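Local atomic coordinates of exported gluconolactonase (Xanthomonas campestris pv. campestris, PDB entry 3DR2), a protein that catalyses the hydrolysis of gluconolactone to gluconate, a step of glucose secondary metabolism, and binds calcium within a six-bladed beta-propeller. Residues P149-R154 with H189-A194; T201-Q206 with F244-G249; G213-T218 with D238-G243; R231-V236 with C261-D266. One frame throughout, in Å; residues are numbered along the deposited sequence.

Contact 1: residues P149-R154 with H189-A194; sequences PPFGLR and HPNGLA. With CA (calcium ion), chain D.
Pro149 presses its ring against the backbone of Pro190, with CB, CG and CD all near the carbonyl oxygen. The approach of Pro149 CG to Pro190 O is 3.2 Å. Pro190 O is buried with no hydrogen-bonding partner in the model; the Pro149 ring carbons pack against it. Beside it, Pro149 CB lies 3.8 Å from His189 CA, and the two backbones are nearest at this point. The His189 ring lies over one face of the Phe151 ring, toward its rim. Phe151 CG stands anti to the carbonyl carbon (chi1 -69°), and its distal CZ comes 4.0 Å from His189 CB. The two rings have centroids 4.9 Å apart and planes inclined at 50°, neither a parallel stack nor a T-shape. Phe151 CE2, on the same ring, also lies 4.0 Å from Asn191 ND2, while Thr207 takes a hydrogen bond from that same nitrogen. Packing thins toward solvent at Arg154, an exposed residue whose guanidinium brings only an edge near the His189 ring, without a hydrogen bond. At the inner end Asn191 OD1 binds calcium at 2.4 Å, together with four waters and Glu48, Asn134 and Asp242. A loop of one blade thus covers the start of the innermost strand of the next, at the central calcium site of an SMP-30-type beta-propeller.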
loop_
_atom_site.group_PDB
_atom_site.type_symbol
_atom_site.label_atom_id
_atom_site.label_comp_id
_atom_site.label_asym_id
_atom_site.label_seq_id
_atom_site.Cartn_x
_atom_site.Cartn_y
_atom_site.Cartn_z
ATOM N N PRO A 149 14.233 14.493 -5.010
ATOM C CA PRO A 149 14.263 13.728 -6.257
ATOM C C PRO A 149 12.820 13.641 -6.760
ATOM O O PRO A 149 11.888 13.986 -6.032
ATOM C CB PRO A 149 14.811 12.378 -5.809
ATOM C CG PRO A 149 14.156 12.218 -4.471
ATOM C CD PRO A 149 14.318 13.599 -3.841
ATOM N N PRO A 150 12.610 13.190 -8.007
ATOM C CA PRO A 150 11.257 13.081 -8.568
ATOM C C PRO A 150 10.565 11.727 -8.396
ATOM O O PRO A 150 9.591 11.443 -9.090
ATOM C CB PRO A 150 11.488 13.397 -10.037
ATOM C CG PRO A 150 12.773 12.684 -10.284
ATOM C CD PRO A 150 13.621 13.045 -9.070
ATOM N N PHE A 151 11.048 10.898 -7.478
ATOM C CA PHE A 151 10.443 9.581 -7.282
ATOM C C PHE A 151 8.933 9.628 -7.066
ATOM O O PHE A 151 8.196 8.799 -7.609
ATOM C CB PHE A 151 11.120 8.859 -6.114
ATOM C CG PHE A 151 12.535 8.442 -6.402
ATOM C CD1 PHE A 151 12.813 7.550 -7.436
ATOM C CD2 PHE A 151 13.592 8.944 -5.650
ATOM C CE1 PHE A 151 14.125 7.169 -7.714
ATOM C CE2 PHE A 151 14.905 8.568 -5.922
ATOM C CZ PHE A 151 15.171 7.679 -6.955
ATOM N N GLY A 152 8.472 10.601 -6.286
ATOM C CA GLY A 152 7.050 10.730 -6.014
ATOM C C GLY A 152 6.200 11.172 -7.197
ATOM O O GLY A 152 4.974 11.200 -7.107
ATOM N N LEU A 153 6.848 11.512 -8.309
ATOM C CA LEU A 153 6.134 11.964 -9.502
ATOM C C LEU A 153 6.087 10.923 -10.616
ATOM O O LEU A 153 5.492 11.169 -11.668
ATOM C CB LEU A 153 6.796 13.221 -10.069
ATOM C CG LEU A 153 6.893 14.442 -9.163
ATOM C CD1 LEU A 153 7.650 15.556 -9.889
ATOM C CD2 LEU A 153 5.497 14.895 -8.783
ATOM N N ARG A 154 6.697 9.765 -10.393
ATOM C CA ARG A 154 6.741 8.754 -11.436
ATOM C C ARG A 154 6.399 7.339 -10.983
ATOM O O ARG A 154 6.873 6.361 -11.560
ATOM C CB ARG A 154 8.124 8.800 -12.093
ATOM C CG ARG A 154 8.381 10.137 -12.814
ATOM C CD ARG A 154 9.864 10.459 -13.005
ATOM N NE ARG A 154 10.047 11.737 -13.705
ATOM C CZ ARG A 154 11.219 12.346 -13.874
ATOM N NH1 ARG A 154 12.331 11.804 -13.397
ATOM N NH2 ARG A 154 11.284 13.501 -14.527
ATOM N N HIS A 189 18.840 12.548 -8.669
ATOM C CA HIS A 189 18.026 11.747 -7.759
ATOM C C HIS A 189 18.618 11.697 -6.351
ATOM O O HIS A 189 18.881 10.614 -5.809
ATOM C CB HIS A 189 17.866 10.330 -8.309
ATOM C CG HIS A 189 17.013 10.257 -9.536
ATOM N ND1 HIS A 189 15.668 9.966 -9.494
ATOM C CD2 HIS A 189 17.308 10.481 -10.839
ATOM C CE1 HIS A 189 15.170 10.012 -10.716
ATOM N NE2 HIS A 189 16.144 10.322 -11.551
ATOM N N PRO A 190 18.844 12.875 -5.741
ATOM C CA PRO A 190 19.400 12.933 -4.388
ATOM C C PRO A 190 18.423 12.159 -3.523
ATOM O O PRO A 190 17.215 12.259 -3.720
ATOM C CB PRO A 190 19.419 14.430 -4.087
ATOM C CG PRO A 190 18.261 14.949 -4.888
ATOM C CD PRO A 190 18.443 14.216 -6.200
ATOM N N ASN A 191 18.932 11.380 -2.579
ATOM C CA ASN A 191 18.048 10.558 -1.769
ATOM C C ASN A 191 18.240 10.755 -0.269
ATOM O O ASN A 191 17.553 11.571 0.349
ATOM C CB ASN A 191 18.262 9.091 -2.148
ATOM C CG ASN A 191 17.058 8.237 -1.847
ATOM O OD1 ASN A 191 16.373 8.467 -0.859
ATOM N ND2 ASN A 191 16.796 7.240 -2.688
ATOM N N GLY A 192 19.163 10.007 0.321
ATOM C CA GLY A 192 19.403 10.158 1.743
ATOM C C GLY A 192 20.392 11.272 2.014
ATOM O O GLY A 192 21.064 11.748 1.102
ATOM N N LEU A 193 20.474 11.703 3.265
ATOM C CA LEU A 193 21.420 12.746 3.635
ATOM C C LEU A 193 21.650 12.711 5.131
ATOM O O LEU A 193 20.803 12.215 5.882
ATOM C CB LEU A 193 20.913 14.136 3.226
ATOM C CG LEU A 193 19.808 14.793 4.061
ATOM C CD1 LEU A 193 19.680 16.265 3.675
ATOM C CD2 LEU A 193 18.493 14.064 3.852
ATOM N N ALA A 194 22.799 13.230 5.549
ATOM C CA ALA A 194 23.179 13.273 6.955
ATOM C C ALA A 194 24.455 14.092 7.128
ATOM O O ALA A 194 25.317 14.109 6.250
ATOM C CB ALA A 194 23.407 11.855 7.478
HETATM CA CA CA D . 14.834 7.617 0.740
HETATM O O HOH W 1 16.634 8.394 2.117
HETATM O O HOH W 2 13.000 6.743 -0.790
HETATM O O HOH W 3 13.490 8.646 2.452
HETATM O O HOH W 4 15.236 6.078 2.603
#

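Contact 2: residues T201-Q206 with F244-G249; sequences TLYVSQ and FCVDRG
Tyr203 and Ser205 meet Phe244 and Val246 where two successive propeller blades pack sheet against sheet. The short strands 201-206 and 244-246 run antiparallel at 166°, but their axes stay 9.1 Å apart and no hydrogen bond joins them, so side chains fill the interval. Phe244 carries most of it. Its CG sits between the backbone N and the carbonyl carbon (chi1 53°), and the distal rim of its ring meets strand 201-206 edge-on. At that rim Phe244 CZ is 3.5 Å from Tyr203 O, which lies in the ring plane. Flanking it, Phe244 CE1 touches Tyr203 CB at 3.7 Å and Phe244 CE2 reaches Ser205 CB at 3.6 Å. One residue pair further along, Val246 CG2 approaches the Tyr203 ring obliquely, 4.0 Å from CD1, the two side chains crossing at about a right angle. The hydroxyl of Ser205 is engaged elsewhere, with Gly192 N and with the carbonyls of Pro241 and Asp242, which links the seam to the calcium-binding loop. Around it, Ala194 of the innermost strand 190-195 touches both Phe244 and Val246, while Leu252 of strand 252-254 packs on Tyr203 and Phe244 from within the second blade.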
loop_
_atom_site.group_PDB
_atom_site.type_symbol
_atom_site.label_atom_id
_atom_site.label_comp_id
_atom_site.label_asym_id
_atom_site.label_seq_id
_atom_site.Cartn_x
_atom_site.Cartn_y
_atom_site.Cartn_z
ATOM N N THR A 201 30.856 18.392 7.107
ATOM C CA THR A 201 30.644 17.607 5.901
ATOM C C THR A 201 29.187 17.166 5.816
ATOM O O THR A 201 28.604 16.746 6.807
ATOM C CB THR A 201 31.541 16.343 5.890
ATOM O OG1 THR A 201 32.920 16.731 5.920
ATOM C CG2 THR A 201 31.283 15.503 4.638
ATOM N N LEU A 202 28.600 17.291 4.632
ATOM C CA LEU A 202 27.220 16.866 4.420
ATOM C C LEU A 202 27.286 15.712 3.433
ATOM O O LEU A 202 27.867 15.847 2.350
ATOM C CB LEU A 202 26.382 17.993 3.805
ATOM C CG LEU A 202 24.848 17.937 3.924
ATOM C CD1 LEU A 202 24.225 18.495 2.658
ATOM C CD2 LEU A 202 24.362 16.525 4.164
ATOM N N TYR A 203 26.706 14.575 3.809
ATOM C CA TYR A 203 26.688 13.407 2.939
ATOM C C TYR A 203 25.307 13.329 2.300
ATOM O O TYR A 203 24.299 13.524 2.976
ATOM C CB TYR A 203 26.938 12.130 3.741
ATOM C CG TYR A 203 28.215 12.125 4.548
ATOM C CD1 TYR A 203 28.205 12.432 5.905
ATOM C CD2 TYR A 203 29.435 11.787 3.957
ATOM C CE1 TYR A 203 29.369 12.400 6.657
ATOM C CE2 TYR A 203 30.606 11.753 4.701
ATOM C CZ TYR A 203 30.564 12.057 6.055
ATOM O OH TYR A 203 31.715 12.005 6.810
ATOM N N VAL A 204 25.268 13.049 1.002
ATOM C CA VAL A 204 24.008 12.947 0.269
ATOM C C VAL A 204 24.141 11.820 -0.740
ATOM O O VAL A 204 25.090 11.797 -1.515
ATOM C CB VAL A 204 23.702 14.240 -0.522
ATOM C CG1 VAL A 204 22.351 14.126 -1.207
ATOM C CG2 VAL A 204 23.731 15.448 0.402
ATOM N N SER A 205 23.205 10.880 -0.743
ATOM C CA SER A 205 23.307 9.803 -1.717
ATOM C C SER A 205 22.541 10.181 -2.978
ATOM O O SER A 205 21.622 11.000 -2.941
ATOM C CB SER A 205 22.768 8.481 -1.149
ATOM O OG SER A 205 21.369 8.526 -0.933
ATOM N N GLN A 206 22.950 9.597 -4.099
ATOM C CA GLN A 206 22.307 9.839 -5.383
ATOM C C GLN A 206 21.958 8.447 -5.888
ATOM O O GLN A 206 22.839 7.601 -6.029
ATOM C CB GLN A 206 23.278 10.530 -6.354
ATOM C CG GLN A 206 23.792 11.882 -5.884
ATOM C CD GLN A 206 24.648 12.577 -6.936
ATOM O OE1 GLN A 206 24.175 12.885 -8.031
ATOM N NE2 GLN A 206 25.914 12.816 -6.610
ATOM N N PHE A 244 20.500 6.791 5.211
ATOM C CA PHE A 244 21.620 6.443 6.077
ATOM C C PHE A 244 21.738 7.430 7.231
ATOM O O PHE A 244 21.070 8.465 7.245
ATOM C CB PHE A 244 22.916 6.433 5.262
ATOM C CG PHE A 244 23.152 7.699 4.486
ATOM C CD1 PHE A 244 23.731 8.808 5.093
ATOM C CD2 PHE A 244 22.786 7.782 3.146
ATOM C CE1 PHE A 244 23.943 9.986 4.374
ATOM C CE2 PHE A 244 22.993 8.952 2.418
ATOM C CZ PHE A 244 23.572 10.057 3.034
ATOM N N CYS A 245 22.581 7.103 8.202
ATOM C CA CYS A 245 22.787 7.985 9.339
ATOM C C CYS A 245 24.258 7.997 9.718
ATOM O O CYS A 245 25.035 7.166 9.250
ATOM C CB CYS A 245 21.941 7.537 10.536
ATOM S SG CYS A 245 22.371 5.916 11.213
ATOM N N VAL A 246 24.636 8.962 10.546
ATOM C CA VAL A 246 26.016 9.084 11.005
ATOM C C VAL A 246 26.014 9.122 12.526
ATOM O O VAL A 246 25.215 9.842 13.125
ATOM C CB VAL A 246 26.668 10.371 10.464
ATOM C CG1 VAL A 246 28.089 10.492 10.989
ATOM C CG2 VAL A 246 26.662 10.357 8.938
ATOM N N ASP A 247 26.900 8.352 13.151
ATOM C CA ASP A 247 26.955 8.320 14.610
ATOM C C ASP A 247 27.919 9.356 15.180
ATOM O O ASP A 247 28.626 10.026 14.433
ATOM C CB ASP A 247 27.307 6.907 15.103
ATOM C CG ASP A 247 28.715 6.481 14.736
ATOM O OD1 ASP A 247 28.964 5.254 14.715
ATOM O OD2 ASP A 247 29.576 7.356 14.489
ATOM N N ARG A 248 27.934 9.496 16.503
ATOM C CA ARG A 248 28.801 10.478 17.152
ATOM C C ARG A 248 30.284 10.295 16.840
ATOM O O ARG A 248 31.059 11.250 16.922
ATOM C CB ARG A 248 28.593 10.457 18.671
ATOM C CG ARG A 248 27.944 11.718 19.232
ATOM C CD ARG A 248 26.435 11.592 19.358
ATOM N NE ARG A 248 26.046 10.576 20.337
ATOM C CZ ARG A 248 24.792 10.330 20.708
ATOM N NH1 ARG A 248 23.791 11.031 20.188
ATOM N NH2 ARG A 248 24.535 9.379 21.594
ATOM N N GLY A 249 30.678 9.075 16.489
ATOM C CA GLY A 249 32.070 8.806 16.168
ATOM C C GLY A 249 32.431 9.144 14.731
ATOM O O GLY A 249 33.605 9.100 14.349
#

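Contact 3: residues G213-T218 with D238-G243; sequences GSVEIT and DGLPDG. With CA (calcium ion), chain D.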
loop_
_atom_site.group_PDB
_atom_site.type_symbol
_atom_site.label_atom_id
_atom_site.label_comp_id
_atom_site.label_asym_id
_atom_site.label_seq_id
_atom_site.Cartn_x
_atom_site.Cartn_y
_atom_site.Cartn_z
ATOM N N GLY A 213 24.717 10.389 -12.708
ATOM C CA GLY A 213 24.321 9.073 -13.182
ATOM C C GLY A 213 24.852 7.967 -12.289
ATOM O O GLY A 213 24.394 6.826 -12.335
ATOM N N SER A 214 25.823 8.321 -11.457
ATOM C CA SER A 214 26.440 7.378 -10.541
ATOM C C SER A 214 25.561 7.119 -9.320
ATOM O O SER A 214 24.931 8.039 -8.802
ATOM C CB SER A 214 27.787 7.934 -10.079
ATOM O OG SER A 214 28.434 7.053 -9.180
ATOM N N VAL A 215 25.495 5.863 -8.887
ATOM C CA VAL A 215 24.739 5.518 -7.685
ATOM C C VAL A 215 25.823 5.552 -6.621
ATOM O O VAL A 215 26.739 4.728 -6.639
ATOM C CB VAL A 215 24.136 4.103 -7.755
ATOM C CG1 VAL A 215 23.566 3.729 -6.397
ATOM C CG2 VAL A 215 23.041 4.052 -8.808
ATOM N N GLU A 216 25.726 6.497 -5.692
ATOM C CA GLU A 216 26.761 6.639 -4.687
ATOM C C GLU A 216 26.331 7.519 -3.527
ATOM O O GLU A 216 25.237 8.084 -3.512
ATOM C CB GLU A 216 27.985 7.303 -5.325
ATOM C CG GLU A 216 27.677 8.737 -5.778
ATOM C CD GLU A 216 28.885 9.505 -6.294
ATOM O OE1 GLU A 216 29.118 10.636 -5.815
ATOM O OE2 GLU A 216 29.595 8.985 -7.179
ATOM N N ILE A 217 27.225 7.617 -2.553
ATOM C CA ILE A 217 27.036 8.497 -1.417
ATOM C C ILE A 217 28.067 9.571 -1.730
ATOM O O ILE A 217 29.254 9.276 -1.926
ATOM C CB ILE A 217 27.388 7.839 -0.074
ATOM C CG1 ILE A 217 26.421 6.687 0.210
ATOM C CG2 ILE A 217 27.301 8.878 1.045
ATOM C CD1 ILE A 217 26.687 5.986 1.528
ATOM N N THR A 218 27.603 10.810 -1.807
ATOM C CA THR A 218 28.458 11.942 -2.127
ATOM C C THR A 218 28.695 12.789 -0.883
ATOM O O THR A 218 27.837 12.873 -0.012
ATOM C CB THR A 218 27.790 12.811 -3.208
ATOM O OG1 THR A 218 27.333 11.970 -4.274
ATOM C CG2 THR A 218 28.768 13.836 -3.756
ATOM N N ASP A 238 26.086 -3.645 -2.823
ATOM C CA ASP A 238 24.885 -4.036 -3.549
ATOM C C ASP A 238 23.678 -3.132 -3.343
ATOM O O ASP A 238 23.453 -2.608 -2.255
ATOM C CB ASP A 238 24.506 -5.460 -3.154
ATOM C CG ASP A 238 25.556 -6.467 -3.554
ATOM O OD1 ASP A 238 25.677 -6.739 -4.768
ATOM O OD2 ASP A 238 26.265 -6.979 -2.658
ATOM N N GLY A 239 22.897 -2.963 -4.401
ATOM C CA GLY A 239 21.704 -2.152 -4.304
ATOM C C GLY A 239 21.956 -0.663 -4.232
ATOM O O GLY A 239 22.992 -0.163 -4.675
ATOM N N LEU A 240 20.999 0.043 -3.645
ATOM C CA LEU A 240 21.075 1.491 -3.539
ATOM C C LEU A 240 21.316 2.019 -2.136
ATOM O O LEU A 240 20.713 1.542 -1.175
ATOM C CB LEU A 240 19.766 2.101 -4.036
ATOM C CG LEU A 240 19.220 1.635 -5.385
ATOM C CD1 LEU A 240 17.752 1.996 -5.500
ATOM C CD2 LEU A 240 20.031 2.257 -6.496
ATOM N N PRO A 241 22.215 3.006 -2.001
ATOM C CA PRO A 241 22.466 3.573 -0.675
ATOM C C PRO A 241 21.336 4.601 -0.546
ATOM O O PRO A 241 21.501 5.775 -0.871
ATOM C CB PRO A 241 23.845 4.213 -0.830
ATOM C CG PRO A 241 23.866 4.629 -2.267
ATOM C CD PRO A 241 23.235 3.450 -2.970
ATOM N N ASP A 242 20.174 4.116 -0.118
ATOM C CA ASP A 242 18.961 4.912 0.023
ATOM C C ASP A 242 19.075 5.920 1.160
ATOM O O ASP A 242 19.467 7.066 0.953
ATOM C CB ASP A 242 17.785 3.964 0.269
ATOM C CG ASP A 242 16.453 4.550 -0.142
ATOM O OD1 ASP A 242 16.200 5.736 0.158
ATOM O OD2 ASP A 242 15.643 3.813 -0.745
ATOM N N GLY A 243 18.717 5.488 2.363
ATOM C CA GLY A 243 18.811 6.358 3.520
ATOM C C GLY A 243 19.969 5.897 4.386
ATOM O O GLY A 243 20.380 4.741 4.306
HETATM CA CA CA D . 14.834 7.617 0.740
HETATM O O HOH W 1 16.634 8.394 2.117
HETATM O O HOH W 2 13.000 6.743 -0.790
HETATM O O HOH W 3 13.490 8.646 2.452
HETATM O O HOH W 4 15.236 6.078 2.603
#
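Pro241 packs against Val215 and Ile217, while the flat carboxylates of Glu216 and Asp242 are occupied away from this interface. On the far side of the strand the Glu216 carboxylate is gripped at both oxygens. Thr218 OG1 donates to the anti lone pair of Glu216 OE1 at 2.7 Å, and Ser214 OG donates to Glu216 OE2 on its anti side, 25° out of the carboxylate plane. Gln206 also reaches Thr218 OG1. Asp242 OD1 binds calcium at 2.4 Å; OD2 of the same carboxylate remains distant, making the ligand monodentate. Water 1, on the metal, donates a weak bond to Asp242 O. Across the interface, Pro241 turns the CB, CG and CD side of its ring to 213-218, each atom meeting a different residue. Pro241 CD abuts Val215 CG1 at 3.5 Å, tighter than usual for two carbons. Pro241 CG rests near the Glu216 carbonyl, and Pro241 CB lies 3.7 Å from Ile217 CG1, these two side chains sliding past each other in opposite directions. Val215 CG1 stands anti to the backbone N (chi1 171°), where it also touches Leu240 CD2 at 3.8 Å, the side chains crossing at about a right angle. Pro241 is the centre of an inverse gamma turn, closed by a weak bond from Asp242 N to Leu240 O of 2.8 Å. Apolar contact thus packs around the residue preceding a metal ligand, and Ser205, bonded to the carbonyls of Pro241 and Asp242, adds a polar hold; together these probably help place the Asp242 carboxylate at the calcium.

Contact 4: residues R231-V236 with C261-D266; sequences RHFASV and CVFDSD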
loop_
_atom_site.group_PDB
_atom_site.type_symbol
_atom_site.label_atom_id
_atom_site.label_comp_id
_atom_site.label_asym_id
_atom_site.label_seq_id
_atom_site.Cartn_x
_atom_site.Cartn_y
_atom_site.Cartn_z
ATOM N N ARG A 231 32.442 15.569 -3.832
ATOM C CA ARG A 231 33.304 14.412 -4.045
ATOM C C ARG A 231 32.599 13.097 -3.721
ATOM O O ARG A 231 31.679 13.057 -2.901
ATOM C CB ARG A 231 34.544 14.531 -3.161
ATOM C CG ARG A 231 34.192 14.685 -1.691
ATOM C CD ARG A 231 35.412 14.904 -0.818
ATOM N NE ARG A 231 35.059 15.002 0.598
ATOM C CZ ARG A 231 34.420 16.031 1.154
ATOM N NH1 ARG A 231 34.046 17.076 0.423
ATOM N NH2 ARG A 231 34.163 16.017 2.455
ATOM N N HIS A 232 33.048 12.024 -4.364
ATOM C CA HIS A 232 32.489 10.704 -4.122
ATOM C C HIS A 232 32.994 10.239 -2.764
ATOM O O HIS A 232 34.188 10.326 -2.480
ATOM C CB HIS A 232 32.946 9.728 -5.210
ATOM C CG HIS A 232 32.657 8.291 -4.897
ATOM N ND1 HIS A 232 33.451 7.535 -4.061
ATOM C CD2 HIS A 232 31.664 7.471 -5.315
ATOM C CE1 HIS A 232 32.962 6.310 -3.981
ATOM N NE2 HIS A 232 31.878 6.245 -4.732
ATOM N N PHE A 233 32.084 9.755 -1.923
ATOM C CA PHE A 233 32.460 9.283 -0.600
ATOM C C PHE A 233 32.506 7.761 -0.537
ATOM O O PHE A 233 33.474 7.185 -0.044
ATOM C CB PHE A 233 31.494 9.822 0.462
ATOM C CG PHE A 233 31.702 9.223 1.825
ATOM C CD1 PHE A 233 30.861 8.215 2.293
ATOM C CD2 PHE A 233 32.757 9.644 2.633
ATOM C CE1 PHE A 233 31.067 7.634 3.545
ATOM C CE2 PHE A 233 32.973 9.064 3.891
ATOM C CZ PHE A 233 32.129 8.063 4.344
ATOM N N ALA A 234 31.462 7.106 -1.028
ATOM C CA ALA A 234 31.447 5.653 -1.010
ATOM C C ALA A 234 30.359 5.060 -1.877
ATOM O O ALA A 234 29.397 5.731 -2.244
ATOM C CB ALA A 234 31.293 5.147 0.424
ATOM N N SER A 235 30.541 3.790 -2.213
ATOM C CA SER A 235 29.575 3.042 -3.003
ATOM C C SER A 235 29.272 1.821 -2.156
ATOM O O SER A 235 30.180 1.263 -1.542
ATOM C CB SER A 235 30.181 2.583 -4.336
ATOM O OG SER A 235 30.531 3.680 -5.161
ATOM N N VAL A 236 28.010 1.416 -2.082
ATOM C CA VAL A 236 27.690 0.224 -1.311
ATOM C C VAL A 236 27.848 -0.960 -2.256
ATOM O O VAL A 236 27.586 -0.846 -3.453
ATOM C CB VAL A 236 26.251 0.252 -0.738
ATOM C CG1 VAL A 236 26.150 1.326 0.332
ATOM C CG2 VAL A 236 25.232 0.496 -1.851
ATOM N N CYS A 261 25.557 -1.092 5.601
ATOM C CA CYS A 261 27.009 -1.030 5.449
ATOM C C CYS A 261 27.515 0.063 6.372
ATOM O O CYS A 261 26.884 1.112 6.502
ATOM C CB CYS A 261 27.397 -0.683 4.004
ATOM S SG CYS A 261 26.887 -1.876 2.753
ATOM N N VAL A 262 28.650 -0.181 7.018
ATOM C CA VAL A 262 29.225 0.798 7.923
ATOM C C VAL A 262 30.578 1.262 7.388
ATOM O O VAL A 262 31.456 0.444 7.103
ATOM C CB VAL A 262 29.407 0.206 9.338
ATOM C CG1 VAL A 262 29.802 1.301 10.311
ATOM C CG2 VAL A 262 28.115 -0.467 9.787
ATOM N N PHE A 263 30.725 2.576 7.234
ATOM C CA PHE A 263 31.961 3.176 6.741
ATOM C C PHE A 263 32.519 4.123 7.793
ATOM O O PHE A 263 31.757 4.708 8.560
ATOM C CB PHE A 263 31.706 4.010 5.483
ATOM C CG PHE A 263 31.025 3.271 4.374
ATOM C CD1 PHE A 263 29.639 3.179 4.329
ATOM C CD2 PHE A 263 31.770 2.690 3.351
ATOM C CE1 PHE A 263 29.001 2.521 3.275
ATOM C CE2 PHE A 263 31.144 2.032 2.296
ATOM C CZ PHE A 263 29.758 1.947 2.257
ATOM N N ASP A 264 33.840 4.279 7.833
ATOM C CA ASP A 264 34.435 5.216 8.774
ATOM C C ASP A 264 34.430 6.558 8.048
ATOM O O ASP A 264 34.033 6.622 6.886
ATOM C CB ASP A 264 35.859 4.779 9.189
ATOM C CG ASP A 264 36.872 4.824 8.050
ATOM O OD1 ASP A 264 37.967 4.241 8.224
ATOM O OD2 ASP A 264 36.604 5.442 7.001
ATOM N N SER A 265 34.854 7.623 8.716
ATOM C CA SER A 265 34.844 8.945 8.098
ATOM C C SER A 265 35.730 9.075 6.860
ATOM O O SER A 265 35.572 10.013 6.077
ATOM C CB SER A 265 35.232 10.009 9.126
ATOM O OG SER A 265 36.539 9.786 9.622
ATOM N N ASP A 266 36.661 8.146 6.673
ATOM C CA ASP A 266 37.529 8.215 5.503
ATOM C C ASP A 266 36.941 7.437 4.329
ATOM O O ASP A 266 37.565 7.329 3.275
ATOM C CB ASP A 266 38.932 7.688 5.827
ATOM C CG ASP A 266 39.631 8.510 6.901
ATOM O OD1 ASP A 266 39.663 9.756 6.781
ATOM O OD2 ASP A 266 40.159 7.911 7.863
#
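Ala234 sets its CB over one face of the Phe263 ring, 4.0 Å from the centroid and 23° off the normal, a CH-pi contact. The same ring is met at its edge by Val236, whose CG1 lies 4.1 Å from Phe263 CZ and also touches Cys261 SG. Next to this pair Phe233 reaches further across: CG stands anti to the backbone N (chi1 172°), and the far edge of the ring reaches the turn after strand 259-263. There two carbonyl oxygens sit at the ring edge, Phe233 CE2 being 3.5 Å from Ser265 O and Phe233 CZ 3.5 Å from Asp264 O. No hydrogen bond crosses the contact. In the second shell, Phe233 and Ala234 both face Ile217 in a classic beta bulge, consistent with two successive residues both contributing to this interface. His232 NE2 and Ser235 OG share a hydrogen bond of 2.9 Å across the end of the strand, and Asp264 OD2 accepts from Gln268 N while bonding Asp266 N weakly. Further out, Tyr203 packs edge-to-face on Phe233, and Leu252 also lies against it. Strand 226-234, outermost in its sheet, is thereby laid against strand 259-263 of the following sheet, the blade-on-blade packing of a beta-propeller.

Starting from the N terminus, contact 1 closes first, spanning 34 residues that include strands 169-174 and 182-187, and ties the loop after strand 144-147 to the next blade. It ends before the others begin. Contact 2 then opens on strand 201-206, and contact 3 lies wholly within its span. Contact 4 crosses both, because 231-236 comes before 238-243 and 244-249 and 261-266 follows them. Contacts 2, 3 and 4 all join the sheet bounded by strands 190-195 and 226-234 to the following blade or the loop leading into it, with centres 9 to 13 Å apart. Contacts 1 and 3 share the calcium ion, through Asn191 and Asp242.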